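Long-range contacts in gifsy-2 prophage ATP-binding sugar transporter-like protein (Salmonella typhimurium LT2, PDB 2PP6), which is of unproven function but may bind ATP, and folds into a small antiparallel beta barrel preceded by a long N-terminal helix: residues A[37-42]-A[52-57]; A[77-82]-A[91-96]. All coordinates share one frame; numbering follows the deposited sequence.

Interaction 1 (A[37-42]-A[52-57]); sequences VESDFL and GKNVVV
Val37 and Val56 form an antiparallel hydrogen-bonded pair, and around it the end of strand 32-38 is bonded to strand 53-57 before the chain turns away. Val37 N donates to Val56 O at 3.0 Å, and Val56 N returns the bond to Val37 O at 3.1 Å. One residue on, Glu38 faces Val55 as a non-hydrogen-bonded pair, their CA atoms 4.5 Å apart. One further backbone bond, past the strand's end, runs from Ser39 N to Asn54 O (3.1 Å), although Ser39 already opens the 3-10 turn 39-41. Its hydroxyl, turned back beside its own backbone N (chi1 -73°), adds a weak second bond, OG of Ser39 to O of Asn54 at 3.4 Å. The Asn54 carbonyl thus takes the N-H and, weakly, the hydroxyl of the same serine.

The charged contact lies on the face of Glu38 and Val55. The side chains of Glu38 and Lys53 cross obliquely, and NZ of Lys53 makes a weak salt bridge to OE1 of Glu38 at 3.4 Å. Bends at chi2 (83°) and chi3 (66°) bring CD and CE of Lys53 round beside the carboxylate. The other carboxylate oxygen of Glu38 pairs with Arg73, so two cations share this buried acid.

Apolar contact belongs to the opposite face, that of Val37 and Val56. Here the turn carries Leu42 back toward the strand, and its CD1 meets CG1 of Val56 tip to tip at 3.4 Å. Ala5 of a second subunit also packs on Leu42, placing this corner of the barrel beside the subunit interface.

The example illustrates how strand pairing can run on into a turn: it gives way to a serine whose N-H, with weak help from its hydroxyl, holds one carbonyl. Two positive neighbours would probably favour the ionised form of Glu38 despite its burial.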
loop_
_atom_site.group_PDB
_atom_site.type_symbol
_atom_site.label_atom_id
_atom_site.label_comp_id
_atom_site.label_asym_id
_atom_site.label_seq_id
_atom_site.Cartn_x
_atom_site.Cartn_y
_atom_site.Cartn_z
ATOM N N VAL A 37 -15.897 -13.721 -3.074
ATOM C CA VAL A 37 -14.977 -13.712 -4.203
ATOM C C VAL A 37 -14.381 -15.103 -4.347
ATOM O O VAL A 37 -13.913 -15.687 -3.364
ATOM C CB VAL A 37 -13.851 -12.654 -4.022
ATOM C CG1 VAL A 37 -12.824 -12.784 -5.130
ATOM C CG2 VAL A 37 -14.454 -11.242 -4.045
ATOM N N GLU A 38 -14.431 -15.642 -5.565
ATOM C CA GLU A 38 -13.890 -16.965 -5.840
ATOM C C GLU A 38 -12.403 -17.002 -5.516
ATOM O O GLU A 38 -11.672 -16.052 -5.804
ATOM C CB GLU A 38 -14.136 -17.344 -7.296
ATOM C CG GLU A 38 -15.619 -17.397 -7.613
ATOM C CD GLU A 38 -15.988 -18.490 -8.610
ATOM O OE1 GLU A 38 -15.664 -19.677 -8.355
ATOM O OE2 GLU A 38 -16.614 -18.162 -9.644
ATOM N N SER A 39 -11.962 -18.096 -4.902
ATOM C CA SER A 39 -10.561 -18.233 -4.520
ATOM C C SER A 39 -9.622 -18.248 -5.703
ATOM O O SER A 39 -8.424 -18.053 -5.549
ATOM C CB SER A 39 -10.360 -19.493 -3.686
ATOM O OG SER A 39 -10.899 -19.312 -2.385
ATOM N N ASP A 40 -10.164 -18.478 -6.889
ATOM C CA ASP A 40 -9.348 -18.496 -8.092
ATOM C C ASP A 40 -8.609 -17.167 -8.171
ATOM O O ASP A 40 -7.406 -17.132 -8.371
ATOM C CB ASP A 40 -10.232 -18.666 -9.326
ATOM C CG ASP A 40 -11.279 -19.757 -9.151
ATOM O OD1 ASP A 40 -12.031 -20.018 -10.115
ATOM O OD2 ASP A 40 -11.357 -20.352 -8.053
ATOM N N PHE A 41 -9.349 -16.080 -7.982
ATOM C CA PHE A 41 -8.814 -14.724 -8.042
ATOM C C PHE A 41 -7.868 -14.305 -6.920
ATOM O O PHE A 41 -7.260 -13.239 -7.004
ATOM C CB PHE A 41 -9.965 -13.725 -8.053
ATOM C CG PHE A 41 -10.909 -13.893 -9.199
ATOM C CD1 PHE A 41 -10.620 -13.340 -10.440
ATOM C CD2 PHE A 41 -12.095 -14.598 -9.039
ATOM C CE1 PHE A 41 -11.498 -13.490 -11.503
ATOM C CE2 PHE A 41 -12.979 -14.752 -10.096
ATOM C CZ PHE A 41 -12.681 -14.197 -11.327
ATOM N N LEU A 42 -7.723 -15.116 -5.880
ATOM C CA LEU A 42 -6.885 -14.721 -4.748
ATOM C C LEU A 42 -5.725 -15.660 -4.392
ATOM O O LEU A 42 -4.679 -15.216 -3.905
ATOM C CB LEU A 42 -7.784 -14.543 -3.518
ATOM C CG LEU A 42 -9.195 -13.967 -3.751
ATOM C CD1 LEU A 42 -10.111 -14.366 -2.612
ATOM C CD2 LEU A 42 -9.138 -12.457 -3.893
ATOM N N GLY A 52 -16.184 -29.030 -5.598
ATOM C CA GLY A 52 -15.849 -28.456 -4.304
ATOM C C GLY A 52 -15.385 -27.009 -4.370
ATOM O O GLY A 52 -14.232 -26.705 -4.043
ATOM N N LYS A 53 -16.287 -26.119 -4.784
ATOM C CA LYS A 53 -15.996 -24.687 -4.916
ATOM C C LYS A 53 -15.457 -24.047 -3.622
ATOM O O LYS A 53 -15.808 -24.456 -2.513
ATOM C CB LYS A 53 -17.265 -23.957 -5.362
ATOM C CG LYS A 53 -17.067 -22.497 -5.707
ATOM C CD LYS A 53 -16.562 -22.316 -7.118
ATOM C CE LYS A 53 -17.613 -22.750 -8.121
ATOM N NZ LYS A 53 -17.176 -22.486 -9.517
ATOM N N ASN A 54 -14.614 -23.029 -3.777
ATOM C CA ASN A 54 -14.015 -22.334 -2.638
ATOM C C ASN A 54 -14.143 -20.811 -2.768
ATOM O O ASN A 54 -13.838 -20.251 -3.812
ATOM C CB ASN A 54 -12.550 -22.737 -2.525
ATOM C CG ASN A 54 -12.134 -22.966 -1.102
ATOM O OD1 ASN A 54 -11.839 -22.023 -0.374
ATOM N ND2 ASN A 54 -12.137 -24.224 -0.682
ATOM N N VAL A 55 -14.592 -20.133 -1.717
ATOM C CA VAL A 55 -14.766 -18.680 -1.793
ATOM C C VAL A 55 -14.546 -17.993 -0.459
ATOM O O VAL A 55 -14.768 -18.594 0.590
ATOM C CB VAL A 55 -16.190 -18.316 -2.212
ATOM C CG1 VAL A 55 -16.619 -19.154 -3.399
ATOM C CG2 VAL A 55 -17.135 -18.522 -1.034
ATOM N N VAL A 56 -14.118 -16.735 -0.483
ATOM C CA VAL A 56 -13.965 -16.027 0.776
ATOM C C VAL A 56 -15.031 -14.921 0.839
ATOM O O VAL A 56 -15.325 -14.261 -0.154
ATOM C CB VAL A 56 -12.530 -15.483 0.978
ATOM C CG1 VAL A 56 -11.624 -16.025 -0.072
ATOM C CG2 VAL A 56 -12.532 -13.999 1.023
ATOM N N VAL A 57 -15.633 -14.767 2.013
ATOM C CA VAL A 57 -16.710 -13.818 2.245
ATOM C C VAL A 57 -16.254 -12.417 2.614
ATOM O O VAL A 57 -15.613 -12.215 3.641
ATOM C CB VAL A 57 -17.632 -14.357 3.361
ATOM C CG1 VAL A 57 -18.839 -13.442 3.548
ATOM C CG2 VAL A 57 -18.079 -15.754 3.004
#

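Interaction 2 (A[77-82]-A[91-96])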
loop_
_atom_site.group_PDB
_atom_site.type_symbol
_atom_site.label_atom_id
_atom_site.label_comp_id
_atom_site.label_asym_id
_atom_site.label_seq_id
_atom_site.Cartn_x
_atom_site.Cartn_y
_atom_site.Cartn_z
ATOM N N PHE A 77 -25.421 -24.950 -2.688
ATOM C CA PHE A 77 -24.248 -25.598 -2.137
ATOM C C PHE A 77 -24.399 -25.712 -0.637
ATOM O O PHE A 77 -25.326 -25.173 -0.048
ATOM C CB PHE A 77 -22.975 -24.786 -2.415
ATOM C CG PHE A 77 -22.647 -24.614 -3.872
ATOM C CD1 PHE A 77 -23.267 -23.622 -4.634
ATOM C CD2 PHE A 77 -21.664 -25.399 -4.469
ATOM C CE1 PHE A 77 -22.907 -23.405 -5.973
ATOM C CE2 PHE A 77 -21.291 -25.194 -5.814
ATOM C CZ PHE A 77 -21.914 -24.193 -6.564
ATOM N N THR A 78 -23.467 -26.421 -0.020
ATOM C CA THR A 78 -23.468 -26.581 1.417
ATOM C C THR A 78 -22.044 -26.299 1.884
ATOM O O THR A 78 -21.071 -26.789 1.308
ATOM C CB THR A 78 -23.910 -28.008 1.818
ATOM O OG1 THR A 78 -25.266 -28.208 1.399
ATOM C CG2 THR A 78 -23.834 -28.209 3.324
ATOM N N VAL A 79 -21.932 -25.458 2.899
ATOM C CA VAL A 79 -20.642 -25.112 3.450
ATOM C C VAL A 79 -20.176 -26.307 4.265
ATOM O O VAL A 79 -20.687 -26.561 5.361
ATOM C CB VAL A 79 -20.745 -23.875 4.366
ATOM C CG1 VAL A 79 -19.436 -23.678 5.127
ATOM C CG2 VAL A 79 -21.068 -22.651 3.540
ATOM N N THR A 80 -19.208 -27.037 3.718
ATOM C CA THR A 80 -18.668 -28.212 4.386
ATOM C C THR A 80 -17.558 -27.874 5.377
ATOM O O THR A 80 -17.386 -28.581 6.360
ATOM C CB THR A 80 -18.146 -29.232 3.368
ATOM O OG1 THR A 80 -16.996 -28.702 2.694
ATOM C CG2 THR A 80 -19.226 -29.535 2.351
ATOM N N ARG A 81 -16.801 -26.809 5.124
ATOM C CA ARG A 81 -15.750 -26.408 6.054
ATOM C C ARG A 81 -15.450 -24.918 5.965
ATOM O O ARG A 81 -15.716 -24.281 4.955
ATOM C CB ARG A 81 -14.471 -27.223 5.833
ATOM C CG ARG A 81 -13.588 -26.752 4.712
ATOM C CD ARG A 81 -12.395 -27.688 4.520
ATOM N NE ARG A 81 -12.774 -28.985 3.957
ATOM C CZ ARG A 81 -13.255 -30.010 4.659
ATOM N NH1 ARG A 81 -13.422 -29.906 5.973
ATOM N NH2 ARG A 81 -13.579 -31.140 4.043
ATOM N N ILE A 82 -14.876 -24.370 7.025
ATOM C CA ILE A 82 -14.597 -22.943 7.081
ATOM C C ILE A 82 -13.197 -22.587 7.572
ATOM O O ILE A 82 -12.847 -22.848 8.716
ATOM C CB ILE A 82 -15.650 -22.255 7.998
ATOM C CG1 ILE A 82 -16.998 -22.167 7.265
ATOM C CG2 ILE A 82 -15.152 -20.908 8.476
ATOM C CD1 ILE A 82 -18.129 -21.571 8.101
ATOM N N LEU A 91 -14.969 -20.316 2.669
ATOM C CA LEU A 91 -15.885 -21.445 2.669
ATOM C C LEU A 91 -15.657 -22.512 1.593
ATOM O O LEU A 91 -15.375 -22.210 0.426
ATOM C CB LEU A 91 -17.319 -20.929 2.543
ATOM C CG LEU A 91 -17.690 -19.660 3.320
ATOM C CD1 LEU A 91 -19.182 -19.357 3.120
ATOM C CD2 LEU A 91 -17.372 -19.829 4.795
ATOM N N THR A 92 -15.779 -23.770 2.002
ATOM C CA THR A 92 -15.654 -24.878 1.071
ATOM C C THR A 92 -17.095 -25.294 0.847
ATOM O O THR A 92 -17.794 -25.673 1.791
ATOM C CB THR A 92 -14.859 -26.055 1.655
ATOM O OG1 THR A 92 -13.486 -25.671 1.809
ATOM C CG2 THR A 92 -14.946 -27.261 0.727
ATOM N N LEU A 93 -17.528 -25.203 -0.407
ATOM C CA LEU A 93 -18.901 -25.507 -0.780
ATOM C C LEU A 93 -19.048 -26.752 -1.634
ATOM O O LEU A 93 -18.272 -26.973 -2.569
ATOM C CB LEU A 93 -19.477 -24.338 -1.567
ATOM C CG LEU A 93 -19.121 -22.930 -1.132
ATOM C CD1 LEU A 93 -19.628 -21.932 -2.156
ATOM C CD2 LEU A 93 -19.738 -22.666 0.216
ATOM N N GLU A 94 -20.073 -27.542 -1.322
ATOM C CA GLU A 94 -20.370 -28.755 -2.075
ATOM C C GLU A 94 -21.769 -28.666 -2.691
ATOM O O GLU A 94 -22.698 -28.152 -2.061
ATOM C CB GLU A 94 -20.275 -29.985 -1.166
ATOM C CG GLU A 94 -18.872 -30.239 -0.624
ATOM C CD GLU A 94 -17.829 -30.437 -1.717
ATOM O OE1 GLU A 94 -16.622 -30.480 -1.388
ATOM O OE2 GLU A 94 -18.210 -30.554 -2.901
ATOM N N GLU A 95 -21.904 -29.153 -3.926
ATOM C CA GLU A 95 -23.181 -29.154 -4.645
ATOM C C GLU A 95 -24.241 -29.924 -3.844
ATOM O O GLU A 95 -23.919 -30.706 -2.950
ATOM C CB GLU A 95 -23.013 -29.820 -6.010
ATOM C CG GLU A 95 -21.717 -29.472 -6.722
ATOM C CD GLU A 95 -21.911 -28.507 -7.878
ATOM O OE1 GLU A 95 -20.896 -28.155 -8.519
ATOM O OE2 GLU A 95 -23.066 -28.104 -8.150
ATOM N N ASN A 96 -25.507 -29.701 -4.167
ATOM C CA ASN A 96 -26.588 -30.381 -3.473
ATOM C C ASN A 96 -27.242 -31.392 -4.403
ATOM O O ASN A 96 -28.479 -31.327 -4.587
ATOM C CB ASN A 96 -27.617 -29.358 -2.980
ATOM C CG ASN A 96 -27.245 -28.759 -1.628
ATOM O OD1 ASN A 96 -26.071 -28.534 -1.336
ATOM N ND2 ASN A 96 -28.253 -28.490 -0.803
HETATM O O HOH W 1 -12.642 -23.785 3.491
#
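Thr80 and Arg81 together stand opposite the single residue Thr92, a beta bulge in the antiparallel pairing. Thr80 N donates to Thr92 O at 2.8 Å, nearly along the C=O axis, whereas Thr92 N donates to Arg81 O at 3.0 Å. Thr80, the first residue of the bulge, has a psi of -30°, away from extended geometry. Its hydroxyl, between its own backbone N and carbonyl carbon (chi1 67°), also bonds to Thr92 O, OG1 lying 3.3 Å away above the carbonyl plane.

On the face of Val79 and Leu93, CG2 of Val79 touches CD2 of Leu93 at 3.6 Å, the two crossing at a slant; Leu91 bridges the bulge, its CD1 on CG2 of Val79 and its CD2 on CG1 of Ile82. Phe77 crosses Leu93 at about a right angle, CB on CB at 3.6 Å, and its CE2 lies near CD of Glu95, the two side chains side by side. On the other face the aliphatic part of Arg81 lies alongside Thr92, pointing the same way, while a water bonds to OG1 of Thr92 at 2.7 Å. OG1 of Thr78 donates to OD1 of Asn96 (2.9 Å), tying down the last modelled residue.

The bulge shifts the pairing by one residue, yet two donors from Thr80 grip the Thr92 carbonyl, and the Thr92 hydroxyl is met by water and, weakly, by Asn54.

From the N terminus, helix 2-23 leads into strands 25-29 and 32-38. Interaction 1 then closes the first loop considered here, an excursion whose residues 44-51 are not modelled, by bringing strand 53-57 alongside 32-38. Only afterwards does interaction 2 open, closing the hairpin of strands 75-85 and 88-95. The two loops therefore follow in series, neither nested nor crossed. They meet in space because strand 88-95 returns beside 53-57: backbone bonds join Val55 with Leu91 and Lys53 with Leu93. Four consecutive strands across the barrel wall, 32-38, 53-57, 88-95 and 75-85, are thus tied into one antiparallel sheet.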